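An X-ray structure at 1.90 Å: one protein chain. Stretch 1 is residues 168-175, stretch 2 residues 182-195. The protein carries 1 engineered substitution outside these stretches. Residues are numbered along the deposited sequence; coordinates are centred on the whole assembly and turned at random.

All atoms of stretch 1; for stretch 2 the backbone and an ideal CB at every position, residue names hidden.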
# COMPACT_ATOMS: atom_id res chain seq x y z
N HIS A 168 4.78 3.62 9.50
CA HIS A 168 3.42 4.12 9.84
C HIS A 168 2.97 3.75 11.28
O HIS A 168 2.34 4.56 12.03
CB HIS A 168 2.43 3.48 8.88
CG HIS A 168 2.36 4.14 7.55
ND1 HIS A 168 3.35 4.01 6.60
CD2 HIS A 168 1.41 4.95 7.00
CE1 HIS A 168 2.98 4.65 5.50
NE2 HIS A 168 1.83 5.27 5.74
N TYR A 169 3.25 2.51 11.67
CA TYR A 169 2.99 2.01 13.04
C TYR A 169 3.70 2.86 14.10
O TYR A 169 3.07 3.27 15.08
CB TYR A 169 3.38 0.49 13.18
CG TYR A 169 3.52 0.04 14.58
CD1 TYR A 169 2.37 -0.53 15.28
CD2 TYR A 169 4.71 0.19 15.28
CE1 TYR A 169 2.50 -0.96 16.60
CE2 TYR A 169 4.81 -0.21 16.62
CZ TYR A 169 3.71 -0.77 17.27
OH TYR A 169 3.82 -1.17 18.62
N VAL A 170 4.99 3.17 13.88
CA VAL A 170 5.82 3.96 14.82
C VAL A 170 5.23 5.38 14.99
O VAL A 170 5.14 5.88 16.11
CB VAL A 170 7.30 4.07 14.39
CG1 VAL A 170 8.08 5.08 15.24
CG2 VAL A 170 7.97 2.71 14.53
N VAL A 171 4.89 6.03 13.87
CA VAL A 171 4.25 7.37 13.87
C VAL A 171 2.96 7.37 14.76
O VAL A 171 2.88 8.19 15.68
CB VAL A 171 3.91 7.87 12.45
CG1 VAL A 171 3.16 9.24 12.57
CG2 VAL A 171 5.25 8.04 11.64
N ARG A 172 2.01 6.49 14.45
CA ARG A 172 0.78 6.32 15.25
C ARG A 172 1.11 6.05 16.74
O ARG A 172 0.60 6.77 17.63
CB ARG A 172 -0.14 5.28 14.67
CG ARG A 172 -1.48 5.28 15.35
CD ARG A 172 -2.38 4.31 14.67
NE ARG A 172 -3.75 4.34 15.20
CZ ARG A 172 -4.78 3.80 14.54
NH1 ARG A 172 -4.58 3.22 13.36
NH2 ARG A 172 -6.01 3.86 15.02
N CYS A 173 2.01 5.12 17.02
CA CYS A 173 2.40 4.88 18.42
C CYS A 173 2.91 6.12 19.13
O CYS A 173 2.46 6.41 20.26
CB CYS A 173 3.47 3.77 18.57
SG CYS A 173 2.73 2.18 18.19
N LYS A 174 3.85 6.85 18.53
CA LYS A 174 4.44 7.98 19.26
C LYS A 174 3.36 9.10 19.48
O LYS A 174 3.43 9.89 20.44
CB LYS A 174 5.64 8.56 18.51
CG LYS A 174 6.81 7.63 18.31
CD LYS A 174 7.96 8.38 17.69
CE LYS A 174 8.68 9.21 18.75
NZ LYS A 174 9.31 8.40 19.81
N ASN A 175 2.38 9.19 18.59
CA ASN A 175 1.38 10.24 18.75
C ASN A 175 0.22 9.84 19.68
O ASN A 175 -0.65 10.66 19.96
CB ASN A 175 0.85 10.71 17.40
CG ASN A 175 1.88 11.53 16.63
OD1 ASN A 175 2.07 11.31 15.43
ND2 ASN A 175 2.56 12.43 17.30
N UNK A 182 -3.74 4.88 22.71
CA UNK A 182 -2.48 4.14 22.70
C UNK A 182 -2.39 2.92 21.79
O UNK A 182 -3.02 1.90 22.05
CB UNK A 182 -2.18 3.68 24.13
N UNK A 183 -1.58 3.03 20.74
CA UNK A 183 -1.56 2.00 19.71
C UNK A 183 -0.53 0.88 19.98
O UNK A 183 -0.62 -0.21 19.42
CB UNK A 183 -1.27 2.65 18.36
N UNK A 184 0.49 1.18 20.79
CA UNK A 184 1.58 0.24 21.07
C UNK A 184 2.82 0.98 21.50
O UNK A 184 2.82 2.25 21.52
CB UNK A 184 1.89 -0.62 19.85
N UNK A 185 3.88 0.22 21.82
CA UNK A 185 5.21 0.76 22.03
C UNK A 185 5.83 1.14 20.67
O UNK A 185 5.78 0.33 19.74
CB UNK A 185 6.09 -0.25 22.77
N UNK A 186 6.47 2.33 20.56
CA UNK A 186 6.89 2.89 19.24
C UNK A 186 8.25 2.40 18.79
O UNK A 186 9.14 3.17 18.46
CB UNK A 186 6.92 4.42 19.30
N UNK A 187 8.42 1.07 18.78
CA UNK A 187 9.67 0.46 18.41
C UNK A 187 9.34 -0.75 17.57
O UNK A 187 8.20 -1.30 17.54
CB UNK A 187 10.51 0.09 19.64
N UNK A 188 10.38 -1.22 16.90
CA UNK A 188 10.26 -2.40 16.09
C UNK A 188 9.86 -3.61 16.92
O UNK A 188 9.02 -4.40 16.49
CB UNK A 188 11.58 -2.67 15.36
N UNK A 189 10.48 -3.77 18.13
CA UNK A 189 9.98 -4.85 19.06
C UNK A 189 8.49 -4.70 19.37
O UNK A 189 7.79 -5.69 19.47
CB UNK A 189 10.76 -4.83 20.37
N UNK A 190 8.00 -3.45 19.62
CA UNK A 190 6.62 -3.25 19.98
C UNK A 190 5.69 -3.68 18.82
O UNK A 190 4.63 -4.31 19.02
CB UNK A 190 6.39 -1.79 20.36
N UNK A 191 6.12 -3.36 17.61
CA UNK A 191 5.37 -3.83 16.37
C UNK A 191 5.23 -5.36 16.34
O UNK A 191 4.10 -5.87 16.19
CB UNK A 191 6.09 -3.37 15.10
N UNK A 192 6.33 -6.11 16.57
CA UNK A 192 6.25 -7.59 16.53
C UNK A 192 5.36 -8.14 17.64
O UNK A 192 4.56 -9.09 17.41
CB UNK A 192 7.65 -8.20 16.65
N UNK A 193 5.49 -7.53 18.83
CA UNK A 193 4.71 -7.94 20.02
C UNK A 193 3.20 -7.77 19.77
O UNK A 193 2.37 -8.65 20.12
CB UNK A 193 5.13 -7.12 21.24
N UNK A 194 2.84 -6.64 19.18
CA UNK A 194 1.41 -6.37 18.90
C UNK A 194 0.84 -7.33 17.88
O UNK A 194 -0.26 -7.90 18.09
CB UNK A 194 1.22 -4.94 18.40
N UNK A 195 1.55 -7.50 16.76
CA UNK A 195 1.11 -8.47 15.74
C UNK A 195 1.02 -9.87 16.34
O UNK A 195 -0.04 -10.58 16.20
CB UNK A 195 2.07 -8.47 14.55

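Position 182 points its CA-to-CB bond away from stretch 1, with nothing of the helix within 5.5 Å of an ideal CB, so many residues would serve, polar ones most naturally; it is E182.

Position 183 points toward the helix, its ideal CB 4.0 Å from both R172 CG and C173 SG. An extended arginine, a thiol and the flank of Y169 suit a flat aromatic or a long aliphatic chain. Y183 takes the place: the R172 guanidinium lies flat on its ring, planes at 4°, with R172 NE 3.5 Å from Y183 CD1, while R172 CD sits over the ring face. C173 SG meets the ring edge.

At 184 the backbone decides. Phi/psi of 157/179 would jam a CB against the preceding carbonyl, and an ideal CB would lie 2.4 Å from Y169 OH, a clash. Glycine fits, and G184 is present. Water 1 links G184 O to C173 O, donating to both.

The CB of 185 points away, so almost any side chain would do, polar ones included. The residue is E185, and its backbone carries the contact: Y169 OH donates to E185 O at 2.7 Å, which satisfies the hydroxyl.

Position 186 runs sideways along the helix, its ideal CB 3.4 Å from K174 CG and 3.6 Å from C173 CB. Something compact and apolar suits, such as alanine, valine or proline, whose ring is compatible with a phi of -86°. P186 packs there; water 2 accepts from K174 NZ and donates to P186 O.

Position 187 faces away just before a helix, a place for serine, threonine, aspartate or asparagine. T187 caps it, OG1 accepting from the backbone N of position 190 at 2.9 Å.

Positions 188 and 189 point away and favour polar residues: E188 and Q189.

At 190 an ideal CB would be 3.2 Å from Y169 OH and would clash with E185 O at 2.3 Å. Only glycine is comfortable, and G190 lets the tyrosine tip approach the backbone, Y169 OH to G190 C 3.1 Å.

Position 191 runs sideways, its ideal CB 3.7 Å from Y169 CE2; aromatic or aliphatic residues suit. Y191 sets its CA over the Y169 ring face and turns its own ring edge toward that face.

Position 192 points away and 193 sideways, both clear of stretch 1, so many residues would do. Y192 OH donates to E188 OE2; E193 OE2 accepts from Q189 NE2.

Position 194 points toward the Y169 ring edge, welcoming a long aliphatic stem: K194 CD lies 3.7 Å from Y169 CE1, and K194 NZ donates to Y183 O at 2.8 Å. Position 195, sideways, is equally unconstrained by stretch 1; it is L195.

Stretch 2 (182-195) EYGEPTEQGYYEKL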
# COMPACT_ATOMS: atom_id res chain seq x y z
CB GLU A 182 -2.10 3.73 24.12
CG GLU A 182 -0.64 3.43 24.20
CD GLU A 182 -0.13 3.21 25.60
OE1 GLU A 182 0.21 4.19 26.28
OE2 GLU A 182 0.00 2.03 25.99
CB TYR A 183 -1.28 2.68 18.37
CG TYR A 183 -1.62 1.87 17.16
CD1 TYR A 183 -2.94 1.46 16.92
CD2 TYR A 183 -0.63 1.54 16.20
CE1 TYR A 183 -3.28 0.68 15.81
CE2 TYR A 183 -0.97 0.80 15.07
CZ TYR A 183 -2.28 0.37 14.87
OH TYR A 183 -2.62 -0.38 13.75
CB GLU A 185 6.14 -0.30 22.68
CG GLU A 185 5.89 -0.71 24.15
CD GLU A 185 5.65 0.47 25.10
OE1 GLU A 185 6.53 1.37 25.19
OE2 GLU A 185 4.54 0.49 25.72
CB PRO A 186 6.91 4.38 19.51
CG PRO A 186 7.32 4.48 20.98
CD PRO A 186 6.81 3.25 21.68
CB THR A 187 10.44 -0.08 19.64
OG1 THR A 187 9.60 -1.09 20.20
CG2 THR A 187 10.70 1.06 20.72
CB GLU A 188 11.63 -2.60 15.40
CG GLU A 188 11.52 -3.35 14.14
CD GLU A 188 12.84 -3.47 13.41
OE1 GLU A 188 13.52 -2.42 13.25
OE2 GLU A 188 13.17 -4.63 13.09
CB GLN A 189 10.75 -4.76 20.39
CG GLN A 189 10.43 -5.89 21.37
CD GLN A 189 11.39 -5.89 22.60
OE1 GLN A 189 12.53 -5.52 22.50
NE2 GLN A 189 10.89 -6.31 23.74
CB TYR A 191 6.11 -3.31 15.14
CG TYR A 191 5.62 -3.85 13.81
CD1 TYR A 191 4.59 -3.20 13.15
CD2 TYR A 191 6.18 -5.03 13.23
CE1 TYR A 191 4.13 -3.67 11.92
CE2 TYR A 191 5.67 -5.55 12.03
CZ TYR A 191 4.67 -4.87 11.39
OH TYR A 191 4.16 -5.32 10.20
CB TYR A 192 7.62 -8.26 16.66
CG TYR A 192 8.59 -7.85 15.56
CD1 TYR A 192 8.18 -7.85 14.20
CD2 TYR A 192 9.89 -7.41 15.87
CE1 TYR A 192 9.08 -7.39 13.15
CE2 TYR A 192 10.78 -6.97 14.87
CZ TYR A 192 10.37 -6.96 13.54
OH TYR A 192 11.24 -6.53 12.58
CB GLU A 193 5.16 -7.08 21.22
CG GLU A 193 6.51 -7.56 21.69
CD GLU A 193 7.08 -6.74 22.85
OE1 GLU A 193 6.60 -5.61 23.08
OE2 GLU A 193 8.00 -7.27 23.53
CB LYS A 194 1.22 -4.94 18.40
CG LYS A 194 -0.26 -4.49 18.35
CD LYS A 194 -0.30 -3.15 17.59
CE LYS A 194 -1.73 -2.63 17.38
NZ LYS A 194 -2.32 -2.28 18.68
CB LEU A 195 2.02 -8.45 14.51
CG LEU A 195 1.62 -7.50 13.38
CD1 LEU A 195 1.90 -6.09 13.84
CD2 LEU A 195 2.57 -7.84 12.20
O HOH W 1 1.11 4.19 21.60
O HOH W 2 10.37 5.87 18.88
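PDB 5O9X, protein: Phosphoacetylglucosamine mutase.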